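PDB 7B4O: superoxide dismutase [Cu-Zn] from Bacteroidetes bacterium GWA2_30_7, which probably catalyses the dismutation of superoxide to oxygen and hydrogen peroxide, and in this crystal carries zinc where the enzyme family usually holds copper. Local coordinates for residues A[5-9]-A[111-115]; A[20-25]-A[37-43]; A[50-54]-A[66-70]; A[85-90]-A[105-110]. The contacts are given in a common frame with arbitrary orientation. Residue numbers count along the deposited sequence, not the author numbering.

Contact 1 of 4, residues A[5-9]-A[111-115]. With ZN (zinc ion), chain H.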
# COMPACT_ATOMS: atom_id res chain seq x y z
N LYS A 5 11.44 -6.97 14.08
CA LYS A 5 10.62 -7.76 13.12
C LYS A 5 9.21 -7.17 13.05
O LYS A 5 8.64 -6.85 14.09
CB LYS A 5 10.60 -9.24 13.51
CG LYS A 5 11.91 -9.96 13.19
CD LYS A 5 11.94 -11.42 13.56
CE LYS A 5 10.79 -12.22 12.98
NZ LYS A 5 11.06 -13.68 12.99
N THR A 6 8.68 -7.05 11.85
CA THR A 6 7.28 -6.61 11.60
C THR A 6 6.32 -7.54 12.36
O THR A 6 6.41 -8.77 12.15
CB THR A 6 6.97 -6.57 10.10
OG1 THR A 6 7.91 -5.69 9.49
CG2 THR A 6 5.55 -6.14 9.82
N GLN A 7 5.47 -6.97 13.21
CA GLN A 7 4.46 -7.69 14.03
C GLN A 7 3.05 -7.38 13.52
O GLN A 7 2.11 -8.06 13.93
CB GLN A 7 4.52 -7.25 15.50
CG GLN A 7 5.85 -7.53 16.18
CD GLN A 7 6.19 -9.00 16.17
OE1 GLN A 7 7.20 -9.40 15.60
NE2 GLN A 7 5.33 -9.81 16.78
N LYS A 8 2.91 -6.34 12.69
CA LYS A 8 1.59 -5.83 12.28
C LYS A 8 1.68 -5.32 10.85
O LYS A 8 2.67 -4.65 10.49
CB LYS A 8 1.13 -4.71 13.22
CG LYS A 8 -0.23 -4.12 12.90
CD LYS A 8 -0.70 -3.16 13.96
CE LYS A 8 -1.89 -2.34 13.50
NZ LYS A 8 -2.28 -1.33 14.51
N ALA A 9 0.66 -5.62 10.05
CA ALA A 9 0.51 -5.06 8.70
C ALA A 9 -0.86 -4.43 8.61
O ALA A 9 -1.79 -4.88 9.30
CB ALA A 9 0.71 -6.11 7.64
N VAL A 111 2.74 -14.59 6.44
CA VAL A 111 3.89 -14.08 7.23
C VAL A 111 4.28 -12.69 6.72
O VAL A 111 3.75 -12.28 5.66
CB VAL A 111 5.09 -15.05 7.19
CG1 VAL A 111 4.74 -16.40 7.80
CG2 VAL A 111 5.61 -15.23 5.78
N PHE A 112 5.17 -12.00 7.44
CA PHE A 112 5.58 -10.61 7.14
C PHE A 112 7.04 -10.54 6.69
O PHE A 112 7.55 -9.41 6.53
CB PHE A 112 5.38 -9.71 8.36
CG PHE A 112 3.98 -9.72 8.92
CD1 PHE A 112 2.87 -9.64 8.10
CD2 PHE A 112 3.77 -9.79 10.29
CE1 PHE A 112 1.58 -9.67 8.63
CE2 PHE A 112 2.49 -9.80 10.82
CZ PHE A 112 1.39 -9.74 9.99
N GLU A 113 7.71 -11.67 6.49
CA GLU A 113 9.14 -11.68 6.07
C GLU A 113 9.37 -12.88 5.15
O GLU A 113 8.59 -13.83 5.23
CB GLU A 113 10.06 -11.69 7.29
CG GLU A 113 9.86 -12.87 8.22
CD GLU A 113 10.96 -13.02 9.26
OE1 GLU A 113 11.35 -14.17 9.55
OE2 GLU A 113 11.43 -11.98 9.76
N GLY A 114 10.40 -12.79 4.29
CA GLY A 114 10.82 -13.86 3.38
C GLY A 114 9.92 -13.96 2.16
O GLY A 114 9.15 -13.01 1.90
N GLU A 115 10.00 -15.10 1.45
CA GLU A 115 9.37 -15.34 0.12
C GLU A 115 7.84 -15.29 0.21
O GLU A 115 7.22 -14.87 -0.78
CB GLU A 115 9.81 -16.70 -0.43
CG GLU A 115 11.29 -16.76 -0.77
CD GLU A 115 11.80 -18.10 -1.28
OE1 GLU A 115 10.96 -18.98 -1.59
OE2 GLU A 115 13.04 -18.26 -1.36
ZN ZN H . 9.46 -18.85 -2.93
O HOH W 1 8.29 -6.84 7.18

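Contact 2 of 4, residues A[20-25]-A[37-43]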
# COMPACT_ATOMS: atom_id res chain seq x y z
N LYS A 20 -18.01 1.70 -4.36
CA LYS A 20 -17.89 2.63 -3.21
C LYS A 20 -17.31 1.90 -1.99
O LYS A 20 -17.38 2.44 -0.88
CB LYS A 20 -19.26 3.24 -2.88
CG LYS A 20 -20.35 2.24 -2.55
CD LYS A 20 -21.62 2.81 -1.97
CE LYS A 20 -22.57 1.70 -1.54
NZ LYS A 20 -23.74 2.20 -0.80
N VAL A 21 -16.77 0.71 -2.19
CA VAL A 21 -16.27 -0.16 -1.08
C VAL A 21 -15.01 0.47 -0.47
O VAL A 21 -14.08 0.78 -1.22
CB VAL A 21 -15.99 -1.59 -1.58
CG1 VAL A 21 -15.35 -2.44 -0.49
CG2 VAL A 21 -17.24 -2.26 -2.12
N THR A 22 -14.99 0.62 0.85
CA THR A 22 -13.87 1.19 1.62
C THR A 22 -13.63 0.33 2.87
O THR A 22 -14.51 -0.47 3.22
CB THR A 22 -14.14 2.64 2.05
OG1 THR A 22 -15.27 2.64 2.93
CG2 THR A 22 -14.40 3.55 0.87
N GLY A 23 -12.49 0.51 3.52
CA GLY A 23 -12.30 -0.11 4.83
C GLY A 23 -10.85 -0.32 5.16
O GLY A 23 -9.96 0.12 4.39
N VAL A 24 -10.64 -0.97 6.29
CA VAL A 24 -9.28 -1.22 6.84
C VAL A 24 -9.18 -2.69 7.21
O VAL A 24 -10.12 -3.24 7.83
CB VAL A 24 -8.98 -0.30 8.04
CG1 VAL A 24 -7.58 -0.55 8.59
CG2 VAL A 24 -9.18 1.17 7.71
N ILE A 25 -8.05 -3.27 6.84
CA ILE A 25 -7.69 -4.67 7.20
C ILE A 25 -6.38 -4.61 7.98
O ILE A 25 -5.46 -3.93 7.52
CB ILE A 25 -7.58 -5.54 5.94
CG1 ILE A 25 -8.85 -5.47 5.10
CG2 ILE A 25 -7.23 -6.97 6.33
CD1 ILE A 25 -8.60 -5.55 3.64
N VAL A 37 -8.11 -9.06 10.70
CA VAL A 37 -9.32 -8.29 11.11
C VAL A 37 -9.65 -7.33 9.98
O VAL A 37 -8.83 -6.46 9.67
CB VAL A 37 -9.13 -7.54 12.43
CG1 VAL A 37 -10.39 -6.75 12.77
CG2 VAL A 37 -8.77 -8.48 13.56
N ALA A 38 -10.85 -7.46 9.41
CA ALA A 38 -11.32 -6.60 8.31
C ALA A 38 -12.59 -5.90 8.75
O ALA A 38 -13.48 -6.55 9.32
CB ALA A 38 -11.55 -7.41 7.06
N ASP A 39 -12.64 -4.60 8.48
CA ASP A 39 -13.84 -3.76 8.73
C ASP A 39 -14.07 -2.93 7.48
O ASP A 39 -13.31 -1.97 7.26
CB ASP A 39 -13.66 -2.91 9.98
CG ASP A 39 -13.67 -3.77 11.22
OD1 ASP A 39 -14.75 -4.28 11.57
OD2 ASP A 39 -12.59 -3.96 11.78
N LEU A 40 -15.04 -3.34 6.67
CA LEU A 40 -15.33 -2.71 5.36
C LEU A 40 -16.75 -2.16 5.35
O LEU A 40 -17.60 -2.59 6.16
CB LEU A 40 -15.17 -3.73 4.23
CG LEU A 40 -13.94 -4.63 4.28
CD1 LEU A 40 -13.91 -5.52 3.04
CD2 LEU A 40 -12.64 -3.86 4.41
N ASN A 41 -16.99 -1.22 4.45
CA ASN A 41 -18.33 -0.63 4.22
C ASN A 41 -18.57 -0.49 2.72
O ASN A 41 -17.61 -0.57 1.93
CB ASN A 41 -18.45 0.72 4.93
CG ASN A 41 -18.32 0.60 6.43
OD1 ASN A 41 -19.26 0.20 7.11
ND2 ASN A 41 -17.15 0.92 6.96
N GLY A 42 -19.83 -0.27 2.35
CA GLY A 42 -20.21 0.03 0.96
C GLY A 42 -20.33 -1.21 0.10
O GLY A 42 -20.43 -1.06 -1.13
N LEU A 43 -20.36 -2.41 0.71
CA LEU A 43 -20.48 -3.69 -0.03
C LEU A 43 -21.95 -4.04 -0.25
O LEU A 43 -22.77 -3.80 0.62
CB LEU A 43 -19.79 -4.80 0.75
CG LEU A 43 -18.29 -4.85 0.59
CD1 LEU A 43 -17.67 -5.65 1.71
CD2 LEU A 43 -17.88 -5.40 -0.76
O HOH W 2 -19.82 -0.79 -3.88
O HOH W 3 -15.15 2.39 5.60
O HOH W 4 -10.15 -3.06 10.78

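Contact 3 of 4, residues A[50-54]-A[66-70]. With ZN (zinc ion), chain E; ZN (zinc ion), chain F.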
# COMPACT_ATOMS: atom_id res chain seq x y z
N PHE A 50 -12.28 -12.49 -0.93
CA PHE A 50 -11.40 -11.67 -0.06
C PHE A 50 -10.00 -12.26 -0.19
O PHE A 50 -9.74 -13.32 0.41
CB PHE A 50 -11.95 -11.72 1.37
CG PHE A 50 -11.25 -10.84 2.37
CD1 PHE A 50 -11.45 -9.47 2.40
CD2 PHE A 50 -10.44 -11.41 3.34
CE1 PHE A 50 -10.81 -8.68 3.36
CE2 PHE A 50 -9.81 -10.64 4.30
CZ PHE A 50 -10.00 -9.27 4.30
N HIS A 51 -9.13 -11.64 -0.98
CA HIS A 51 -7.87 -12.27 -1.42
C HIS A 51 -6.68 -11.33 -1.32
O HIS A 51 -6.83 -10.12 -1.53
CB HIS A 51 -7.95 -12.72 -2.87
CG HIS A 51 -9.08 -13.63 -3.18
ND1 HIS A 51 -9.73 -13.55 -4.39
CD2 HIS A 51 -9.67 -14.60 -2.46
CE1 HIS A 51 -10.67 -14.48 -4.42
NE2 HIS A 51 -10.67 -15.13 -3.24
N ILE A 52 -5.51 -11.93 -1.09
CA ILE A 52 -4.22 -11.24 -1.32
C ILE A 52 -3.82 -11.53 -2.76
O ILE A 52 -3.71 -12.75 -3.13
CB ILE A 52 -3.13 -11.67 -0.33
CG1 ILE A 52 -3.61 -11.57 1.12
CG2 ILE A 52 -1.87 -10.86 -0.57
CD1 ILE A 52 -2.59 -12.00 2.13
N HIS A 53 -3.64 -10.49 -3.56
CA HIS A 53 -3.18 -10.62 -4.96
C HIS A 53 -1.69 -10.28 -5.03
O HIS A 53 -1.14 -9.71 -4.07
CB HIS A 53 -4.07 -9.81 -5.89
CG HIS A 53 -5.39 -10.44 -6.20
ND1 HIS A 53 -5.81 -10.64 -7.49
CD2 HIS A 53 -6.38 -10.91 -5.42
CE1 HIS A 53 -7.01 -11.21 -7.49
NE2 HIS A 53 -7.40 -11.35 -6.24
N GLU A 54 -1.05 -10.66 -6.12
CA GLU A 54 0.43 -10.78 -6.18
C GLU A 54 1.10 -9.41 -6.34
O GLU A 54 2.26 -9.29 -5.96
CB GLU A 54 0.81 -11.75 -7.30
CG GLU A 54 0.39 -11.27 -8.68
CD GLU A 54 0.65 -12.27 -9.79
OE1 GLU A 54 1.64 -13.00 -9.65
OE2 GLU A 54 -0.08 -12.26 -10.81
N ALA A 66 -3.48 -5.46 -9.99
CA ALA A 66 -3.10 -6.24 -8.80
C ALA A 66 -2.67 -7.66 -9.22
O ALA A 66 -2.09 -8.38 -8.37
CB ALA A 66 -4.22 -6.28 -7.79
N GLY A 67 -2.90 -8.05 -10.46
CA GLY A 67 -2.52 -9.38 -10.97
C GLY A 67 -3.35 -10.49 -10.34
O GLY A 67 -4.47 -10.23 -9.89
N GLY A 68 -2.83 -11.71 -10.37
CA GLY A 68 -3.54 -12.90 -9.89
C GLY A 68 -3.35 -13.12 -8.40
O GLY A 68 -2.83 -12.20 -7.73
N HIS A 69 -3.76 -14.27 -7.90
CA HIS A 69 -3.66 -14.58 -6.45
C HIS A 69 -2.19 -14.66 -6.05
O HIS A 69 -1.36 -15.16 -6.83
CB HIS A 69 -4.45 -15.85 -6.10
CG HIS A 69 -5.90 -15.62 -6.22
ND1 HIS A 69 -6.85 -16.51 -5.76
CD2 HIS A 69 -6.58 -14.52 -6.67
CE1 HIS A 69 -8.05 -15.99 -5.94
NE2 HIS A 69 -7.91 -14.78 -6.51
N PHE A 70 -1.88 -14.17 -4.86
CA PHE A 70 -0.52 -14.32 -4.30
C PHE A 70 -0.30 -15.82 -4.03
O PHE A 70 -1.00 -16.42 -3.18
CB PHE A 70 -0.35 -13.46 -3.06
CG PHE A 70 1.02 -13.55 -2.45
CD1 PHE A 70 2.15 -13.40 -3.24
CD2 PHE A 70 1.18 -13.78 -1.09
CE1 PHE A 70 3.42 -13.46 -2.68
CE2 PHE A 70 2.45 -13.86 -0.54
CZ PHE A 70 3.56 -13.70 -1.33
ZN ZN E . -9.10 -12.44 -6.06
ZN ZN F . -6.54 -18.33 -4.82

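Contact 4 of 4, residues A[85-90]-A[105-110]. With ZN (zinc ion), chain F.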
# COMPACT_ATOMS: atom_id res chain seq x y z
N ARG A 85 -4.16 -24.51 -1.04
CA ARG A 85 -4.59 -23.11 -1.17
C ARG A 85 -3.41 -22.24 -1.59
O ARG A 85 -2.26 -22.61 -1.37
CB ARG A 85 -5.20 -22.58 0.14
CG ARG A 85 -4.21 -22.51 1.30
CD ARG A 85 -4.77 -21.73 2.47
NE ARG A 85 -4.36 -20.32 2.45
CZ ARG A 85 -4.38 -19.52 3.51
NH1 ARG A 85 -4.82 -19.96 4.67
NH2 ARG A 85 -3.94 -18.28 3.39
N HIS A 86 -3.73 -21.09 -2.17
CA HIS A 86 -2.79 -19.98 -2.38
C HIS A 86 -2.57 -19.30 -1.03
O HIS A 86 -3.50 -19.28 -0.21
CB HIS A 86 -3.39 -18.96 -3.37
CG HIS A 86 -3.71 -19.53 -4.70
ND1 HIS A 86 -4.79 -19.12 -5.44
CD2 HIS A 86 -3.10 -20.49 -5.43
CE1 HIS A 86 -4.79 -19.78 -6.59
NE2 HIS A 86 -3.78 -20.62 -6.59
N ILE A 87 -1.37 -18.76 -0.80
CA ILE A 87 -1.14 -17.91 0.40
C ILE A 87 -2.24 -16.85 0.45
O ILE A 87 -2.77 -16.57 1.54
CB ILE A 87 0.26 -17.29 0.40
CG1 ILE A 87 1.37 -18.35 0.47
CG2 ILE A 87 0.38 -16.29 1.54
CD1 ILE A 87 1.27 -19.31 1.63
N GLY A 88 -2.63 -16.31 -0.71
CA GLY A 88 -3.60 -15.20 -0.75
C GLY A 88 -5.05 -15.61 -0.56
O GLY A 88 -5.93 -14.73 -0.66
N ASP A 89 -5.36 -16.89 -0.33
CA ASP A 89 -6.76 -17.37 -0.27
C ASP A 89 -7.34 -17.15 1.12
O ASP A 89 -7.30 -18.07 1.95
CB ASP A 89 -6.86 -18.83 -0.72
CG ASP A 89 -6.61 -19.00 -2.20
OD1 ASP A 89 -6.62 -17.96 -2.94
OD2 ASP A 89 -6.40 -20.16 -2.61
N LEU A 90 -7.88 -15.95 1.37
CA LEU A 90 -8.45 -15.59 2.69
C LEU A 90 -9.98 -15.76 2.67
O LEU A 90 -10.61 -15.31 3.62
CB LEU A 90 -8.05 -14.16 3.07
CG LEU A 90 -6.58 -13.79 2.91
CD1 LEU A 90 -6.30 -12.46 3.59
CD2 LEU A 90 -5.62 -14.85 3.44
N TYR A 105 -10.31 -13.84 11.71
CA TYR A 105 -9.90 -15.27 11.79
C TYR A 105 -8.38 -15.31 11.92
O TYR A 105 -7.69 -14.30 11.66
CB TYR A 105 -10.43 -16.08 10.60
CG TYR A 105 -9.57 -16.01 9.37
CD1 TYR A 105 -9.62 -14.92 8.52
CD2 TYR A 105 -8.68 -17.03 9.07
CE1 TYR A 105 -8.81 -14.85 7.40
CE2 TYR A 105 -7.88 -16.98 7.95
CZ TYR A 105 -7.95 -15.89 7.11
OH TYR A 105 -7.16 -15.81 6.00
N ILE A 106 -7.89 -16.48 12.32
CA ILE A 106 -6.44 -16.75 12.49
C ILE A 106 -5.96 -17.53 11.27
O ILE A 106 -6.43 -18.67 11.04
CB ILE A 106 -6.19 -17.54 13.79
CG1 ILE A 106 -6.74 -16.81 15.02
CG2 ILE A 106 -4.71 -17.85 13.91
CD1 ILE A 106 -6.21 -15.41 15.20
N ASP A 107 -5.04 -16.92 10.53
CA ASP A 107 -4.40 -17.53 9.34
C ASP A 107 -3.04 -18.09 9.76
O ASP A 107 -2.27 -17.38 10.39
CB ASP A 107 -4.31 -16.51 8.21
CG ASP A 107 -3.97 -17.17 6.89
OD1 ASP A 107 -2.81 -17.59 6.73
OD2 ASP A 107 -4.85 -17.26 6.05
N LYS A 108 -2.77 -19.34 9.41
CA LYS A 108 -1.53 -20.05 9.82
C LYS A 108 -0.50 -20.04 8.69
O LYS A 108 0.58 -20.62 8.89
CB LYS A 108 -1.90 -21.48 10.24
CG LYS A 108 -2.76 -21.54 11.49
CD LYS A 108 -2.74 -22.89 12.19
CE LYS A 108 -3.22 -22.82 13.62
NZ LYS A 108 -2.12 -22.44 14.55
N MET A 109 -0.78 -19.39 7.56
CA MET A 109 0.11 -19.41 6.37
C MET A 109 0.74 -18.04 6.10
O MET A 109 1.88 -18.01 5.61
CB MET A 109 -0.67 -19.87 5.13
CG MET A 109 -1.18 -21.29 5.25
SD MET A 109 -1.39 -22.03 3.64
CE MET A 109 -1.79 -23.73 4.07
N ILE A 110 0.04 -16.94 6.37
CA ILE A 110 0.56 -15.60 5.98
C ILE A 110 1.66 -15.18 6.97
O ILE A 110 1.54 -15.43 8.19
CB ILE A 110 -0.58 -14.57 5.82
CG1 ILE A 110 -1.36 -14.32 7.11
CG2 ILE A 110 -1.51 -14.99 4.69
CD1 ILE A 110 -2.62 -13.51 6.87
ZN ZN F . -6.54 -18.33 -4.82

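Contact 1 of 4, residues A[5-9]-A[111-115]
The loop 111-115 lies over the start of strand 8-15 and is joined to residues 5-9 by a water, a salt bridge and the Phe112 ring. The best-satisfied polar pair is joined through a single water molecule: it lies 2.6 Å from Thr6 OG1 and donates to Phe112 O at 2.8 Å. The direct charged contact is looser, a salt bridge of 3.5 Å between Lys5 NZ and Glu113 OE1 whose hydrogen bond is weak, as expected of two long, exposed side chains. The carbonyl oxygens of Thr6 and Gln7 also meet the ring: Thr6 O lies 3.4 Å from Phe112 CD2, at the ring edge and near its plane, and Gln7 O lies 3.6 Å from Phe112 CE2. Topologically, 111-115 belongs to the long connection from strand 101-107 to strand 122-126, one of the crossings that make this a Greek-key barrel, and it leans on the start of the first strand, 8-15. The backbone there is paired with its neighbours, Gln7 with Lys29 and Ala9 with Phe27 of strand 22-30, and Lys8 with Gly152, while Val111 pairs with Ile118 inside the connection. Phe112 supplies the apolar part, its CE1 3.8 Å from Ala9 CB, with Phe27 and Ile119 touching both residues. At the far end, Glu115 OE1 binds a zinc ion at 2.0 Å.

Contact 2 of 4, residues A[20-25]-A[37-43]
Four backbone hydrogen bonds set the register: Thr22 N to Asn41 O (3.1 Å), Asn41 N to Thr22 O (2.9 Å), Val24 N to Asp39 O (3.0 Å) and Asp39 N to Val24 O (2.9 Å). Between these pairs sits the non-hydrogen-bonded pair Gly23-Leu40, so 22-30 and 33-41 form a regular antiparallel hairpin. Waters extend the pattern: one joins Thr22 OG1 (2.7 Å) to Asn41 ND2 (2.8 Å), another donates to Val24 O (3.0 Å) and Asp39 OD2 (2.8 Å). Asp39 OD1 turns to His102 on the next strand. On the inward face, Ile25 CG1 meets Ala38 CB at 3.9 Å, with Phe50 against both, and Val21 CG2 touches Leu43 CD2 at 3.5 Å at the open end of the hairpin. The backbone angles of Gly23 call for glycine, and a CB there would hit Leu40 CD2. The barrel wall is thus two-sided: a more polar, hydrated face with Thr22, Asp39 and Asn41, where Val24 also lies, and an apolar core face with Ile25, Ala38 and Leu40.

Contact 3 of 4, residues A[50-54]-A[66-70]
One imidazole faces two metals here: His69 ND1 binds one zinc ion at 2.1 Å, while His69 NE2 points at a second, 2.7 Å away, longer than a normal bond. That second zinc is held by His51 ND1 (2.1 Å), His53 NE2 (2.0 Å) and His126; His77, His86 and Asp89 complete the first. The rings cluster, the edge of His69 meeting the face of His53 in an offset edge-to-face pair. Backbone and side-chain hydrogen bonds hold this layout: Phe70 N donates to Ile52 O (2.9 Å), Glu54 N to Gly68 O (2.9 Å), Gly68 N to Glu54 OE2 (2.8 Å), and His53 ND1 to Gly67 O (2.8 Å), aiming NE2 at the metal. His51 NE2 is hydrogen-bonded to Asp130. Gly67 has a positive phi, and a CB would clash with Glu54 OE2. This is the bridging-histidine arrangement of copper-zinc superoxide dismutases, and the unequal reach of His69 implies a bridge firm at the zinc site and longer at the usual copper position.

Contact 4 of 4, residues A[85-90]-A[105-110]
Arg85 is buried, with NE, NH1 and NH2 all hydrogen-bonded. Its NH1 and NH2 both donate to Asp107 OD2, each at 3.0 Å, in a salt bridge converging on one carboxylate oxygen; its NE donates to His86 O (3.0 Å), NH2 also to Ile87 O (2.8 Å), and NH1 reaches Pro80. Met109 SD lies over one face of the guanidinium, 3.6 Å from Arg85 CD. His86 turns away from residues 105-110, binding zinc through ND1 at 2.0 Å, and opens a type I beta turn that runs to Asp89. Ile87 brings apolar contacts, its CD1 4.0 Å from Met109 CB and its CG2 3.9 Å from Ile110 CG2. Asp89 returns to the metal, OD1 at 1.9 Å from the zinc, while its OD2 accepts from His86 N (2.9 Å). Leu90 CD2 ends the walk close to Tyr105 OH, at 3.1 Å. That hydroxyl donates to Asp107 OD2 (2.7 Å), and Asp107 OD1 accepts from Met109 N (2.8 Å) in an Asx turn and also from Ile110 N (2.9 Å), which extends it to an Asx motif. Arg85, tied to Asp107, directly precedes the turn that carries the zinc ligands His86 and Asp89. Strands 89-95 and 101-107 are the outermost in the sheet order, and side chains join them here; Phe50 and Ile52 of strand 46-53 pack on Leu90, while Val34 and Val36 of strand 33-41 cover Ile110.

All four contacts reach one antiparallel sheet rolled into a Greek-key barrel, a helix-free fold that supports a metal centre. Contact 1 closes the longest loop, with contacts 2, 3 and 4 in series inside it. Contacts 3 and 4 lie closest, about 12 Å between centres; they share a zinc ion, and Gly88 probably hydrogen-bonds to both Ile52 and Phe70. Contact 2, across the chain's centre from both (centres about 17 and 19 Å away), meets contact 3 through Phe50 on Ile25 and Ala38. The centre of contact 1 is about 14 Å from contact 4 and 17 Å from contact 3, where Glu115 packs on Phe70; the connection from strand 101-107 to 122-126 passes from contact 4 into contact 1, packing on the start of strand 8-15.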